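Local structure of transketolase (Campylobacter jejuni, 3L84) at residues 469-474 and 559-564; 434-439 and 481-486; 8-13 and 35-40. The protein belongs to the transketolase family, thiamine diphosphate-binding enzymes whose chain folds into two domains of the thiamine diphosphate-binding fold and a separate C-terminal domain, here assembled as a dimer. All blocks are in the same frame, centred on the assembly; numbering follows the deposited sequence.

Contact 1 of 3, residues 469-474 and 559-564; sequences LTFRPA and MPCFEL
T470 and E563 meet through a two-pronged grip at a domain boundary, where edge strand 469-471 of the parallel sheet in the pyrimidine binding domain faces the start of helix 562-566 in the C-terminal domain. The two side chains come in at a slant. E563 is bent at chi2 (95°), which turns its CD toward the strand. E563 OE2 then takes T470 OG1 on its syn lone pair at 2.9 Å, while T470 N reaches E563 OE1 at 3.1 Å from above the carboxylate plane. A water joins the two sides, donating to T470 O and E563 OE1 and accepting from F562 N. At the next strand residue, F471, C561 SG sits over one face of the ring, 4.5 Å from the F471 centroid and 24° off the normal. C561 CB lies 3.7 Å from F471 CD1. C561 is the N-cap of the helix: SG also accepts a weak bond from L564 N. The leucines L469 and L564 cross at about a right angle, their CD2 methyls 4.0 Å apart. Beyond the strand the backbone takes over, and R472 N donates to P560 O at 2.8 Å, in the carbonyl plane.

Contact 2 of 3, residues 434-439 and 481-486; sequences KHFFIF and KAWQIA
F436 meets W483 from its very first side-chain atom, CB, which lies 3.7 Å from W483 CH2. The CG of F436 is anti to its own carbonyl carbon (chi1 -49°) and has CH2 and CZ3 of the indole as near neighbours, both at the same separation as CB to CH2. One step further, F436 CD1 is 3.8 Å from W483 CZ3 and CD2 only slightly more distant from it. The indole therefore presents its CZ3 corner over one face of the phenyl ring, toward the rim. The two planes are inclined at 57°, an oblique aromatic pair with centroids 5.0 Å apart. This is helix-on-sheet packing in a parallel alpha/beta domain: helix 476-488 is the crossover between strands 469-471 and 493-496, and its segment 481-486 runs at 155° to strand 436-439, the two short axes 11.5 Å apart. F495, on the neighbouring strand, stacks on W483, and helix 340-354 packs against the same indole. Farther out on the phenyl ring, F436 CE1 keeps W483 CZ3 at the limit of contact and also reaches A486, whose O lies at the ring edge 3.9 Å away and whose CB is a little farther off. That oxygen is also where K434 arrives. The lysine chain is bent at every torsion from chi2 to chi4, and K434 NZ donates to A486 O at 2.8 Å, in the carbonyl plane, and to A489 O, just past the end of the helix. I438, two residues on from F436, crosses the indole at about a right angle and touches W483 CZ2 with its CD1, 3.9 Å away.

Contact 3 of 3, residues 8-13 and 35-40; sequences EQANTL and LADILS
A36 O, in the conformer given for S40 (one of two deposited), takes two bonds from that serine, and L13 CD1 of the other helix comes up to A36 O at 3.9 Å. S40 N gives A36 O the helical bond at 3.0 Å. S40 OG adds a second to A36 O at 2.8 Å, and the two donors reach the oxygen from opposite faces of its plane. The setting is a crossing of two successive helices, 3-24 and 30-42, in the thiamine diphosphate binding domain; the axes of segments 8-13 and 35-40 pass 8.2 Å apart at 126°. The small side chains at the crossing are consistent with this spacing. A10 and A36 both point their CB atoms toward the other helix, and their CA atoms are 5.0 Å apart. A36 CB rests on A10 O at 3.5 Å. A10 CB lies between two polar atoms of the partner helix, D37 OD1 and, in the same serine conformer, S40 OG. D37 points its CB away, yet its CG, anti to the carbonyl carbon (chi1 -59°), starts a carboxylate whose OD1 comes back to 3.1 Å from A10 CB. The charge has its partners outside the segments: D37 OD2 is hydrogen-bonded to H215 and forms a salt bridge with R14, itself on helix 3-24, so the aspartate adds an ionic tie between the same two helices. Helix 69-79 meets both sides through L13 and L39. On the flank of the crossing, Q9 OE1 bonds to Y44 OH and Q9 NE2 to a glycerol. L13 packs beside A36 and L39, L13 CB 4.3 Å from A36 CB and L13 CD1 an equal distance from L39 CB.

All three contacts are buried, but they join different parts: two domains in contact 1, a helix and a sheet in contact 2, two helices in contact 3. Contacts 1 and 2 work on the same parallel sheet: contact 1 docks the C-terminal domain on its edge strand, whereas contact 2 packs a crossover helix over a more central strand. They meet directly, with F471 CD1 3.5 Å from A482 CB and I485 touching L469, F471 and L564. Contact 3 lies in the thiamine diphosphate binding domain, its centre about 43 Å from that of contact 2 and about 49 Å from that of contact 1. Chemistry follows place: carboxylate, water and backbone bonds at the domain boundary, aromatic packing plus one lysine-to-carbonyl bond against the sheet, and small residues where two helices cross.

Contact 1 of 3, residues 469-474 and 559-564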
loop_
_atom_site.group_PDB
_atom_site.type_symbol
_atom_site.label_atom_id
_atom_site.label_comp_id
_atom_site.label_asym_id
_atom_site.label_seq_id
_atom_site.Cartn_x
_atom_site.Cartn_y
_atom_site.Cartn_z
ATOM N N LEU A 469 -15.938 -7.656 5.679
ATOM C CA LEU A 469 -16.690 -8.552 4.802
ATOM C C LEU A 469 -16.246 -8.313 3.366
ATOM O O LEU A 469 -16.148 -7.164 2.960
ATOM C CB LEU A 469 -18.179 -8.295 4.926
ATOM C CG LEU A 469 -18.759 -8.525 6.312
ATOM C CD1 LEU A 469 -20.259 -8.215 6.314
ATOM C CD2 LEU A 469 -18.514 -9.965 6.803
ATOM N N THR A 470 -15.991 -9.358 2.606
ATOM C CA THR A 470 -15.528 -9.188 1.239
ATOM C C THR A 470 -16.606 -9.813 0.354
ATOM O O THR A 470 -16.665 -11.043 0.202
ATOM C CB THR A 470 -14.172 -9.838 0.994
ATOM O OG1 THR A 470 -13.249 -9.325 1.985
ATOM C CG2 THR A 470 -13.605 -9.522 -0.395
ATOM N N PHE A 471 -17.447 -8.994 -0.251
ATOM C CA PHE A 471 -18.530 -9.475 -1.110
ATOM C C PHE A 471 -18.090 -9.533 -2.551
ATOM O O PHE A 471 -17.529 -8.561 -3.065
ATOM C CB PHE A 471 -19.740 -8.573 -1.017
ATOM C CG PHE A 471 -20.415 -8.591 0.309
ATOM C CD1 PHE A 471 -21.213 -9.652 0.673
ATOM C CD2 PHE A 471 -20.235 -7.557 1.207
ATOM C CE1 PHE A 471 -21.881 -9.651 1.891
ATOM C CE2 PHE A 471 -20.906 -7.581 2.424
ATOM C CZ PHE A 471 -21.706 -8.631 2.732
ATOM N N ARG A 472 -18.330 -10.647 -3.230
ATOM C CA ARG A 472 -18.015 -10.791 -4.660
ATOM C C ARG A 472 -19.288 -11.310 -5.351
ATOM O O ARG A 472 -19.428 -12.506 -5.623
ATOM C CB ARG A 472 -16.812 -11.669 -4.875
ATOM C CG ARG A 472 -16.347 -11.766 -6.276
ATOM C CD ARG A 472 -14.956 -12.424 -6.421
ATOM N NE ARG A 472 -14.498 -12.439 -7.822
ATOM C CZ ARG A 472 -14.440 -13.485 -8.625
ATOM N NH1 ARG A 472 -14.703 -14.708 -8.223
ATOM N NH2 ARG A 472 -14.031 -13.278 -9.860
ATOM N N PRO A 473 -20.241 -10.413 -5.635
ATOM C CA PRO A 473 -21.555 -10.854 -6.100
ATOM C C PRO A 473 -21.499 -11.400 -7.514
ATOM O O PRO A 473 -20.745 -10.905 -8.358
ATOM C CB PRO A 473 -22.400 -9.581 -6.037
ATOM C CG PRO A 473 -21.421 -8.485 -6.139
ATOM C CD PRO A 473 -20.208 -8.955 -5.373
ATOM N N ALA A 474 -22.294 -12.432 -7.779
ATOM C CA ALA A 474 -22.369 -13.021 -9.095
ATOM C C ALA A 474 -23.383 -12.334 -9.989
ATOM O O ALA A 474 -23.319 -12.501 -11.223
ATOM C CB ALA A 474 -22.703 -14.486 -8.988
HETATM N N MSE A 559 -20.904 -18.467 -3.448
HETATM C CA MSE A 559 -20.301 -17.955 -2.228
HETATM C C MSE A 559 -19.942 -16.484 -2.399
HETATM O O MSE A 559 -18.759 -16.115 -2.555
HETATM C CB MSE A 559 -19.063 -18.774 -1.862
HETATM C CG MSE A 559 -18.479 -18.437 -0.471
HETATM SE SE MSE A 559 -16.773 -19.208 -0.098
HETATM C CE MSE A 559 -15.808 -18.220 -1.447
ATOM N N PRO A 560 -20.929 -15.602 -2.296
ATOM C CA PRO A 560 -20.649 -14.186 -2.378
ATOM C C PRO A 560 -19.818 -13.660 -1.226
ATOM O O PRO A 560 -19.222 -12.599 -1.383
ATOM C CB PRO A 560 -22.055 -13.563 -2.428
ATOM C CG PRO A 560 -22.939 -14.579 -1.798
ATOM C CD PRO A 560 -22.382 -15.886 -2.265
ATOM N N CYS A 561 -19.793 -14.319 -0.065
ATOM C CA CYS A 561 -18.990 -13.817 1.047
ATOM C C CYS A 561 -18.406 -14.958 1.881
ATOM O O CYS A 561 -19.086 -15.578 2.691
ATOM C CB CYS A 561 -19.794 -12.837 1.890
ATOM S SG CYS A 561 -18.791 -12.100 3.205
ATOM N N PHE A 562 -17.116 -15.197 1.715
ATOM C CA PHE A 562 -16.362 -16.238 2.469
ATOM C C PHE A 562 -16.481 -16.027 3.980
ATOM O O PHE A 562 -16.734 -16.994 4.723
ATOM C CB PHE A 562 -14.900 -16.184 1.992
ATOM C CG PHE A 562 -13.972 -17.233 2.558
ATOM C CD1 PHE A 562 -13.635 -18.343 1.816
ATOM C CD2 PHE A 562 -13.379 -17.065 3.764
ATOM C CE1 PHE A 562 -12.734 -19.284 2.315
ATOM C CE2 PHE A 562 -12.481 -18.034 4.267
ATOM C CZ PHE A 562 -12.203 -19.134 3.540
ATOM N N GLU A 563 -16.320 -14.794 4.444
ATOM C CA GLU A 563 -16.322 -14.520 5.883
ATOM C C GLU A 563 -17.659 -14.866 6.527
ATOM O O GLU A 563 -17.704 -15.390 7.638
ATOM C CB GLU A 563 -15.975 -13.065 6.160
ATOM C CG GLU A 563 -14.598 -12.695 5.674
ATOM C CD GLU A 563 -14.523 -12.056 4.280
ATOM O OE1 GLU A 563 -15.441 -12.244 3.440
ATOM O OE2 GLU A 563 -13.578 -11.262 4.072
ATOM N N LEU A 564 -18.764 -14.586 5.838
ATOM C CA LEU A 564 -20.056 -14.963 6.373
ATOM C C LEU A 564 -20.238 -16.455 6.361
ATOM O O LEU A 564 -20.827 -17.008 7.290
ATOM C CB LEU A 564 -21.222 -14.298 5.618
ATOM C CG LEU A 564 -21.376 -12.813 5.811
ATOM C CD1 LEU A 564 -22.493 -12.282 4.888
ATOM C CD2 LEU A 564 -21.626 -12.470 7.252
HETATM O O HOH W 1 -15.266 -13.211 0.693
#

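Contact 2 of 3, residues 434-439 and 481-486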
loop_
_atom_site.group_PDB
_atom_site.type_symbol
_atom_site.label_atom_id
_atom_site.label_comp_id
_atom_site.label_asym_id
_atom_site.label_seq_id
_atom_site.Cartn_x
_atom_site.Cartn_y
_atom_site.Cartn_z
ATOM N N LYS A 434 -18.124 2.059 9.665
ATOM C CA LYS A 434 -18.963 1.848 8.496
ATOM C C LYS A 434 -18.441 2.669 7.324
ATOM O O LYS A 434 -18.771 3.834 7.137
ATOM C CB LYS A 434 -20.430 2.108 8.826
ATOM C CG LYS A 434 -20.952 1.295 9.947
ATOM C CD LYS A 434 -20.590 -0.208 9.913
ATOM C CE LYS A 434 -21.101 -0.923 8.699
ATOM N NZ LYS A 434 -22.652 -0.948 8.686
ATOM N N HIS A 435 -17.553 2.048 6.566
ATOM C CA HIS A 435 -16.854 2.648 5.424
ATOM C C HIS A 435 -16.853 1.554 4.367
ATOM O O HIS A 435 -16.508 0.395 4.650
ATOM C CB HIS A 435 -15.425 3.014 5.847
ATOM C CG HIS A 435 -14.524 3.551 4.768
ATOM N ND1 HIS A 435 -13.241 3.973 5.056
ATOM C CD2 HIS A 435 -14.676 3.727 3.433
ATOM C CE1 HIS A 435 -12.643 4.365 3.935
ATOM N NE2 HIS A 435 -13.500 4.222 2.928
ATOM N N PHE A 436 -17.361 1.879 3.180
ATOM C CA PHE A 436 -17.563 0.881 2.122
ATOM C C PHE A 436 -16.530 1.054 1.028
ATOM O O PHE A 436 -16.259 2.161 0.583
ATOM C CB PHE A 436 -18.994 1.028 1.570
ATOM C CG PHE A 436 -20.026 1.085 2.662
ATOM C CD1 PHE A 436 -20.324 -0.027 3.395
ATOM C CD2 PHE A 436 -20.625 2.267 3.011
ATOM C CE1 PHE A 436 -21.203 0.025 4.426
ATOM C CE2 PHE A 436 -21.533 2.315 4.068
ATOM C CZ PHE A 436 -21.786 1.215 4.788
ATOM N N PHE A 437 -15.941 -0.044 0.604
ATOM C CA PHE A 437 -14.870 -0.058 -0.386
ATOM C C PHE A 437 -15.380 -0.685 -1.661
ATOM O O PHE A 437 -15.892 -1.809 -1.635
ATOM C CB PHE A 437 -13.630 -0.818 0.169
ATOM C CG PHE A 437 -12.959 -0.124 1.339
ATOM C CD1 PHE A 437 -11.835 0.656 1.128
ATOM C CD2 PHE A 437 -13.474 -0.212 2.611
ATOM C CE1 PHE A 437 -11.239 1.324 2.200
ATOM C CE2 PHE A 437 -12.876 0.468 3.661
ATOM C CZ PHE A 437 -11.783 1.220 3.434
ATOM N N ILE A 438 -15.240 0.021 -2.764
ATOM C CA ILE A 438 -15.828 -0.369 -4.052
ATOM C C ILE A 438 -14.648 -0.685 -4.959
ATOM O O ILE A 438 -13.877 0.214 -5.310
ATOM C CB ILE A 438 -16.690 0.770 -4.648
ATOM C CG1 ILE A 438 -17.726 1.344 -3.670
ATOM C CG2 ILE A 438 -17.312 0.337 -5.967
ATOM C CD1 ILE A 438 -18.577 0.386 -3.017
ATOM N N PHE A 439 -14.504 -1.953 -5.337
ATOM C CA PHE A 439 -13.359 -2.415 -6.115
ATOM C C PHE A 439 -13.855 -3.062 -7.392
ATOM O O PHE A 439 -14.284 -4.212 -7.359
ATOM C CB PHE A 439 -12.534 -3.413 -5.314
ATOM C CG PHE A 439 -11.915 -2.889 -4.033
ATOM C CD1 PHE A 439 -11.302 -1.657 -3.960
ATOM C CD2 PHE A 439 -11.897 -3.679 -2.911
ATOM C CE1 PHE A 439 -10.695 -1.238 -2.779
ATOM C CE2 PHE A 439 -11.299 -3.263 -1.735
ATOM C CZ PHE A 439 -10.716 -2.051 -1.667
ATOM N N LYS A 481 -28.391 -7.767 -2.082
ATOM C CA LYS A 481 -28.427 -8.455 -0.794
ATOM C C LYS A 481 -27.145 -8.171 0.007
ATOM O O LYS A 481 -27.199 -8.027 1.237
ATOM C CB LYS A 481 -28.652 -9.956 -0.998
ATOM C CG LYS A 481 -30.034 -10.284 -1.515
ATOM C CD LYS A 481 -30.125 -11.741 -1.941
ATOM C CE LYS A 481 -31.499 -12.178 -2.415
ATOM N NZ LYS A 481 -31.382 -13.576 -2.990
ATOM N N ALA A 482 -26.019 -8.050 -0.699
ATOM C CA ALA A 482 -24.750 -7.735 -0.056
ATOM C C ALA A 482 -24.818 -6.353 0.590
ATOM O O ALA A 482 -24.365 -6.181 1.713
ATOM C CB ALA A 482 -23.602 -7.763 -1.067
ATOM N N TRP A 483 -25.349 -5.348 -0.112
ATOM C CA TRP A 483 -25.513 -4.019 0.478
ATOM C C TRP A 483 -26.427 -4.045 1.699
ATOM O O TRP A 483 -26.173 -3.345 2.684
ATOM C CB TRP A 483 -26.020 -3.032 -0.565
ATOM C CG TRP A 483 -24.891 -2.355 -1.289
ATOM C CD1 TRP A 483 -24.437 -2.607 -2.547
ATOM C CD2 TRP A 483 -24.047 -1.327 -0.740
ATOM N NE1 TRP A 483 -23.381 -1.759 -2.827
ATOM C CE2 TRP A 483 -23.113 -0.987 -1.735
ATOM C CE3 TRP A 483 -23.974 -0.693 0.494
ATOM C CZ2 TRP A 483 -22.150 -0.005 -1.550
ATOM C CZ3 TRP A 483 -23.011 0.279 0.693
ATOM C CH2 TRP A 483 -22.101 0.619 -0.319
ATOM N N GLN A 484 -27.527 -4.803 1.632
ATOM C CA GLN A 484 -28.434 -4.862 2.774
ATOM C C GLN A 484 -27.706 -5.386 4.007
ATOM O O GLN A 484 -27.878 -4.878 5.104
ATOM C CB GLN A 484 -29.694 -5.660 2.430
ATOM C CG GLN A 484 -30.578 -4.949 1.404
ATOM C CD GLN A 484 -31.694 -5.803 0.876
ATOM O OE1 GLN A 484 -31.478 -6.928 0.464
ATOM N NE2 GLN A 484 -32.919 -5.230 0.855
ATOM N N ILE A 485 -26.870 -6.403 3.819
ATOM C CA ILE A 485 -26.036 -6.892 4.918
ATOM C C ILE A 485 -25.002 -5.865 5.346
ATOM O O ILE A 485 -24.842 -5.603 6.555
ATOM C CB ILE A 485 -25.342 -8.205 4.523
ATOM C CG1 ILE A 485 -26.363 -9.302 4.223
ATOM C CG2 ILE A 485 -24.355 -8.650 5.623
ATOM C CD1 ILE A 485 -25.852 -10.399 3.263
ATOM N N ALA A 486 -24.304 -5.275 4.396
ATOM C CA ALA A 486 -23.241 -4.334 4.732
ATOM C C ALA A 486 -23.746 -3.144 5.544
ATOM O O ALA A 486 -23.076 -2.707 6.494
ATOM C CB ALA A 486 -22.572 -3.825 3.482
#

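Contact 3 of 3, residues 8-13 and 35-40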
loop_
_atom_site.group_PDB
_atom_site.type_symbol
_atom_site.label_atom_id
_atom_site.label_comp_id
_atom_site.label_asym_id
_atom_site.label_seq_id
_atom_site.Cartn_x
_atom_site.Cartn_y
_atom_site.Cartn_z
ATOM N N GLU A 8 3.904 24.695 34.894
ATOM C CA GLU A 8 3.455 23.625 35.759
ATOM C C GLU A 8 2.582 22.627 35.005
ATOM O O GLU A 8 2.736 21.416 35.135
ATOM C CB GLU A 8 2.726 24.160 36.988
ATOM C CG GLU A 8 2.537 23.062 38.055
ATOM C CD GLU A 8 1.614 23.432 39.198
ATOM O OE1 GLU A 8 0.377 23.358 38.995
ATOM O OE2 GLU A 8 2.117 23.746 40.305
ATOM N N GLN A 9 1.661 23.133 34.174
ATOM C CA GLN A 9 0.801 22.270 33.355
ATOM C C GLN A 9 1.625 21.408 32.418
ATOM O O GLN A 9 1.394 20.191 32.304
ATOM C CB GLN A 9 -0.230 23.114 32.594
ATOM C CG GLN A 9 -1.347 23.602 33.474
ATOM C CD GLN A 9 -2.373 24.372 32.663
ATOM O OE1 GLN A 9 -2.144 25.532 32.305
ATOM N NE2 GLN A 9 -3.464 23.705 32.299
ATOM N N ALA A 10 2.585 22.009 31.732
ATOM C CA ALA A 10 3.420 21.264 30.771
ATOM C C ALA A 10 4.230 20.213 31.485
ATOM O O ALA A 10 4.339 19.062 31.023
ATOM C CB ALA A 10 4.313 22.214 29.979
ATOM N N ASN A 11 4.812 20.561 32.626
ATOM C CA ASN A 11 5.596 19.588 33.346
ATOM C C ASN A 11 4.746 18.462 33.943
ATOM O O ASN A 11 5.198 17.325 34.017
ATOM C CB ASN A 11 6.476 20.293 34.390
ATOM C CG ASN A 11 7.633 21.034 33.741
ATOM O OD1 ASN A 11 8.059 20.681 32.637
ATOM N ND2 ASN A 11 8.140 22.068 34.398
ATOM N N THR A 12 3.505 18.770 34.311
ATOM C CA THR A 12 2.563 17.740 34.762
ATOM C C THR A 12 2.380 16.732 33.639
ATOM O O THR A 12 2.448 15.520 33.860
ATOM C CB THR A 12 1.224 18.345 35.196
ATOM O OG1 THR A 12 1.460 19.249 36.299
ATOM C CG2 THR A 12 0.247 17.251 35.655
ATOM N N LEU A 13 2.128 17.221 32.429
ATOM C CA LEU A 13 2.009 16.320 31.276
ATOM C C LEU A 13 3.291 15.535 31.038
ATOM O O LEU A 13 3.226 14.338 30.725
ATOM C CB LEU A 13 1.632 17.097 30.014
ATOM C CG LEU A 13 0.231 17.702 29.910
ATOM C CD1 LEU A 13 0.209 18.788 28.816
ATOM C CD2 LEU A 13 -0.844 16.638 29.669
ATOM N N LEU A 35 6.508 17.761 23.115
ATOM C CA LEU A 35 5.230 18.338 22.719
ATOM C C LEU A 35 4.444 18.931 23.899
ATOM O O LEU A 35 3.387 19.541 23.715
ATOM C CB LEU A 35 4.349 17.311 22.011
ATOM C CG LEU A 35 4.839 16.923 20.617
ATOM C CD1 LEU A 35 4.074 15.682 20.159
ATOM C CD2 LEU A 35 4.646 18.072 19.686
ATOM N N ALA A 36 4.949 18.787 25.120
ATOM C CA ALA A 36 4.149 19.132 26.294
ATOM C C ALA A 36 3.829 20.618 26.425
ATOM O O ALA A 36 2.729 20.973 26.878
ATOM C CB ALA A 36 4.821 18.636 27.565
ATOM N N ASP A 37 4.757 21.469 25.985
ATOM C CA ASP A 37 4.492 22.896 26.049
ATOM C C ASP A 37 3.409 23.298 25.038
ATOM O O ASP A 37 2.500 24.078 25.353
ATOM C CB ASP A 37 5.780 23.698 25.824
ATOM C CG ASP A 37 6.854 23.372 26.848
ATOM O OD1 ASP A 37 6.542 23.263 28.057
ATOM O OD2 ASP A 37 8.009 23.157 26.445
ATOM N N ILE A 38 3.499 22.766 23.820
ATOM C CA ILE A 38 2.492 22.997 22.809
ATOM C C ILE A 38 1.117 22.551 23.286
ATOM O O ILE A 38 0.145 23.275 23.136
ATOM C CB ILE A 38 2.879 22.296 21.490
ATOM C CG1 ILE A 38 4.114 22.974 20.864
ATOM C CG2 ILE A 38 1.670 22.251 20.512
ATOM C CD1 ILE A 38 4.835 22.136 19.782
ATOM N N LEU A 39 1.011 21.322 23.816
ATOM C CA LEU A 39 -0.305 20.836 24.271
ATOM C C LEU A 39 -0.866 21.650 25.421
ATOM O O LEU A 39 -2.061 21.886 25.480
ATOM C CB LEU A 39 -0.241 19.332 24.572
ATOM C CG LEU A 39 -1.615 18.697 24.824
ATOM C CD1 LEU A 39 -2.604 18.866 23.688
ATOM C CD2 LEU A 39 -1.417 17.204 25.137
ATOM N N SER A 40 -0.006 22.093 26.326
ATOM C CA SER A 40 -0.468 22.940 27.404
ATOM C C SER A 40 -1.126 24.208 26.905
ATOM O O SER A 40 -2.195 24.585 27.364
ATOM C CB SER A 40 0.696 23.253 28.310
ATOM O OG SER A 40 1.092 22.051 28.922
#